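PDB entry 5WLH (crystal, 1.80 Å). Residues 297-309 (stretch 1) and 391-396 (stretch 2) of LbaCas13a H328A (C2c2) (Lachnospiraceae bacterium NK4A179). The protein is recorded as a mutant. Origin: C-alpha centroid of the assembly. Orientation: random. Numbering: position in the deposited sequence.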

# COMPACT_ATOMS: atom_id res chain seq x y z
N ASP A 297 -36.44 -1.14 -9.12
CA ASP A 297 -37.34 -0.09 -8.68
C ASP A 297 -36.69 0.77 -7.59
O ASP A 297 -36.87 2.00 -7.58
CB ASP A 297 -38.64 -0.69 -8.16
CG ASP A 297 -39.55 0.34 -7.56
OD1 ASP A 297 -40.18 1.08 -8.35
OD2 ASP A 297 -39.60 0.43 -6.31
N MET A 298 -35.91 0.15 -6.70
CA MET A 298 -35.26 0.92 -5.65
C MET A 298 -34.15 1.80 -6.21
O MET A 298 -34.00 2.95 -5.78
CB MET A 298 -34.70 -0.03 -4.59
CG MET A 298 -35.81 -0.70 -3.76
SD MET A 298 -35.08 -1.97 -2.72
CE MET A 298 -34.37 -0.97 -1.41
N LEU A 299 -33.38 1.30 -7.17
CA LEU A 299 -32.36 2.15 -7.80
C LEU A 299 -33.01 3.29 -8.56
O LEU A 299 -32.44 4.39 -8.64
CB LEU A 299 -31.48 1.35 -8.76
CG LEU A 299 -30.30 0.60 -8.17
CD1 LEU A 299 -29.24 0.41 -9.28
CD2 LEU A 299 -29.73 1.35 -6.97
N ARG A 300 -34.18 3.06 -9.14
CA ARG A 300 -34.86 4.15 -9.84
C ARG A 300 -35.27 5.26 -8.89
O ARG A 300 -35.17 6.44 -9.23
CB ARG A 300 -36.07 3.60 -10.58
CG ARG A 300 -36.82 4.66 -11.39
CD ARG A 300 -37.79 3.97 -12.36
NE ARG A 300 -37.09 3.06 -13.27
CZ ARG A 300 -37.15 1.74 -13.19
NH1 ARG A 300 -37.87 1.16 -12.24
NH2 ARG A 300 -36.48 1.00 -14.05
N ARG A 301 -35.76 4.91 -7.70
CA ARG A 301 -36.11 5.94 -6.73
C ARG A 301 -34.88 6.72 -6.30
O ARG A 301 -34.94 7.94 -6.13
CB ARG A 301 -36.80 5.32 -5.52
CG ARG A 301 -38.20 4.76 -5.87
CD ARG A 301 -38.75 3.90 -4.76
NE ARG A 301 -39.83 3.06 -5.27
CZ ARG A 301 -41.07 3.50 -5.48
NH1 ARG A 301 -41.37 4.76 -5.19
NH2 ARG A 301 -42.01 2.69 -5.96
N MET A 302 -33.76 6.03 -6.10
CA MET A 302 -32.53 6.73 -5.76
C MET A 302 -32.08 7.61 -6.93
O MET A 302 -31.61 8.74 -6.72
CB MET A 302 -31.45 5.72 -5.39
CG MET A 302 -30.23 6.36 -4.78
SD MET A 302 -29.00 5.10 -4.31
CE MET A 302 -28.31 4.71 -5.90
N ARG A 303 -32.24 7.13 -8.16
CA ARG A 303 -31.90 7.94 -9.32
C ARG A 303 -32.75 9.20 -9.38
O ARG A 303 -32.25 10.28 -9.71
CB ARG A 303 -32.06 7.12 -10.60
CG ARG A 303 -31.73 7.86 -11.87
CD ARG A 303 -30.25 8.22 -11.93
NE ARG A 303 -30.00 9.24 -12.94
CZ ARG A 303 -28.80 9.75 -13.21
NH1 ARG A 303 -27.73 9.33 -12.54
NH2 ARG A 303 -28.69 10.70 -14.14
N ARG A 304 -34.05 9.08 -9.07
CA ARG A 304 -34.91 10.26 -9.07
C ARG A 304 -34.44 11.29 -8.05
O ARG A 304 -34.54 12.50 -8.29
CB ARG A 304 -36.36 9.86 -8.80
CG ARG A 304 -37.01 9.19 -9.99
CD ARG A 304 -38.52 9.20 -9.86
NE ARG A 304 -39.15 8.30 -10.82
CZ ARG A 304 -39.50 7.05 -10.53
NH1 ARG A 304 -39.27 6.56 -9.32
NH2 ARG A 304 -40.07 6.29 -11.46
N LEU A 305 -33.94 10.84 -6.90
CA LEU A 305 -33.41 11.79 -5.93
C LEU A 305 -32.23 12.56 -6.51
O LEU A 305 -32.10 13.77 -6.29
CB LEU A 305 -33.00 11.08 -4.65
CG LEU A 305 -34.16 10.58 -3.79
CD1 LEU A 305 -33.63 9.78 -2.61
CD2 LEU A 305 -34.99 11.74 -3.29
N VAL A 306 -31.35 11.87 -7.24
CA VAL A 306 -30.22 12.56 -7.86
C VAL A 306 -30.72 13.54 -8.91
O VAL A 306 -30.25 14.69 -8.99
CB VAL A 306 -29.24 11.54 -8.48
CG1 VAL A 306 -28.13 12.27 -9.25
CG2 VAL A 306 -28.66 10.63 -7.41
N VAL A 307 -31.66 13.11 -9.74
CA VAL A 307 -32.19 14.01 -10.76
C VAL A 307 -32.83 15.22 -10.10
O VAL A 307 -32.61 16.37 -10.52
CB VAL A 307 -33.17 13.26 -11.67
CG1 VAL A 307 -33.94 14.27 -12.56
CG2 VAL A 307 -32.43 12.22 -12.52
N LEU A 308 -33.64 15.00 -9.06
CA LEU A 308 -34.26 16.10 -8.33
C LEU A 308 -33.22 17.07 -7.80
O LEU A 308 -33.37 18.30 -7.91
CB LEU A 308 -35.11 15.57 -7.18
CG LEU A 308 -35.49 16.62 -6.14
CD1 LEU A 308 -36.51 17.60 -6.74
CD2 LEU A 308 -36.03 15.98 -4.86
N TYR A 309 -32.16 16.54 -7.19
CA TYR A 309 -31.18 17.39 -6.54
C TYR A 309 -30.54 18.37 -7.51
O TYR A 309 -30.40 19.56 -7.21
CB TYR A 309 -30.11 16.52 -5.87
CG TYR A 309 -29.23 17.26 -4.89
CD1 TYR A 309 -28.11 17.98 -5.32
CD2 TYR A 309 -29.50 17.22 -3.53
CE1 TYR A 309 -27.30 18.63 -4.41
CE2 TYR A 309 -28.69 17.88 -2.62
CZ TYR A 309 -27.60 18.59 -3.07
OH TYR A 309 -26.81 19.22 -2.15
N ASN A 391 -44.98 11.39 -3.70
CA ASN A 391 -46.10 10.69 -4.33
C ASN A 391 -45.61 9.55 -5.21
O ASN A 391 -46.01 9.40 -6.37
CB ASN A 391 -46.97 11.67 -5.13
CG ASN A 391 -47.26 12.96 -4.37
OD1 ASN A 391 -47.02 14.06 -4.89
ND2 ASN A 391 -47.77 12.84 -3.15
N GLY A 392 -44.70 8.75 -4.67
CA GLY A 392 -44.20 7.58 -5.35
C GLY A 392 -42.94 7.77 -6.16
O GLY A 392 -42.42 6.78 -6.71
N ARG A 393 -42.43 9.00 -6.28
CA ARG A 393 -41.22 9.25 -7.04
C ARG A 393 -40.00 8.71 -6.32
O ARG A 393 -39.10 8.13 -6.95
CB ARG A 393 -41.03 10.74 -7.26
CG ARG A 393 -41.76 11.32 -8.45
CD ARG A 393 -41.70 12.83 -8.43
NE ARG A 393 -42.65 13.41 -9.37
CZ ARG A 393 -43.90 13.72 -9.06
NH1 ARG A 393 -44.36 13.52 -7.83
NH2 ARG A 393 -44.69 14.24 -9.99
N TYR A 394 -39.92 8.95 -5.02
CA TYR A 394 -38.76 8.66 -4.19
C TYR A 394 -39.14 7.51 -3.26
O TYR A 394 -40.09 6.76 -3.54
CB TYR A 394 -38.34 9.94 -3.47
CG TYR A 394 -38.37 11.15 -4.40
CD1 TYR A 394 -37.55 11.21 -5.51
CD2 TYR A 394 -39.27 12.20 -4.18
CE1 TYR A 394 -37.59 12.30 -6.39
CE2 TYR A 394 -39.32 13.28 -5.04
CZ TYR A 394 -38.48 13.32 -6.14
OH TYR A 394 -38.52 14.40 -7.00
N PHE A 395 -38.42 7.38 -2.15
CA PHE A 395 -38.75 6.31 -1.23
C PHE A 395 -39.92 6.72 -0.33
O PHE A 395 -40.11 7.91 -0.02
CB PHE A 395 -37.52 5.92 -0.41
CG PHE A 395 -36.41 5.36 -1.26
CD1 PHE A 395 -36.45 4.05 -1.71
CD2 PHE A 395 -35.35 6.16 -1.65
CE1 PHE A 395 -35.42 3.54 -2.52
CE2 PHE A 395 -34.34 5.67 -2.44
CZ PHE A 395 -34.37 4.36 -2.88
N ASP A 396 -40.72 5.73 0.06
CA ASP A 396 -41.80 5.98 1.02
C ASP A 396 -41.25 6.49 2.35
O ASP A 396 -41.92 7.26 3.04
CB ASP A 396 -42.62 4.71 1.29
CG ASP A 396 -43.34 4.19 0.06
OD1 ASP A 396 -43.38 4.90 -0.98
OD2 ASP A 396 -43.87 3.06 0.14

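Two aromatic side chains from the irregular segment 391-396 lie along one flank of the helix 297-309, and together the two stretches bury 547 Å². F395 and Y394 supply the largest shares of this area on their side. Neither CA-to-CB bond points at the helix: that of F395 runs sideways and that of Y394 away overall, but with chi1 in the m well both rings end up nearer to it. The F395 ring is buried against M298, R301, M302 and L305, which span two turns of the helix. R301 CB sits over one face, 3.8 Å from the ring centroid and 13° off the normal, a CH-pi contact in which the aliphatic base of a charged side chain serves as an apolar surface. L305 CD1 meets the ring edge, 4.1 Å from F395 CD2, while M302 CB lies 4.1 Å from F395 CZ and M298 CB 4.2 Å from F395 CE1. The ring tip reaches the helix backbone: F395 CZ lies 3.2 Å from M298 O, a carbonyl that also accepts the helical hydrogen bond from M302 N (3.1 Å to M298 O).

Y394 extends the apolar surface toward the later turns of the helix. L305 CD2 packs 3.4 Å from Y394 CD1, so the two methyls of this leucine touch different rings. L308 CD2 lies 3.8 Å from Y394 CZ, and L308 CB is 3.6 Å from Y394 OH. The carbonyls of R301 and R304 lie at the tyrosine ring edge, with R304 O 3.6 Å from Y394 CE1.

Outside the rings, two arginines one helical turn apart, both pointing toward the loop, bind its backbone carbonyls. R301 NH1 donates to Y394 O (2.9 Å, 151°), near the guanidinium plane; the same R301 NH1 is also 2.7 Å from G392 O. R304 NH1 donates to R393 O (2.8 Å, 146°), again at the guanidinium edge, and its chain passes R393 with R304 CD 3.9 Å from R393 CB. Long, nearly extended side chains let both arginines reach the carbonyls of a segment without regular secondary structure. D297, one turn before R301, steadies that guanidinium from within the helix: R301 NE forms a salt bridge with D297 OD2 at 2.8 Å, supplemented by a weak bond from R301 NH2 to D297 OD2 at 3.3 Å. G392 adopts phi/psi of 93/-5, where a CB would jam against the preceding carbonyl oxygen, so the backbone itself calls for glycine.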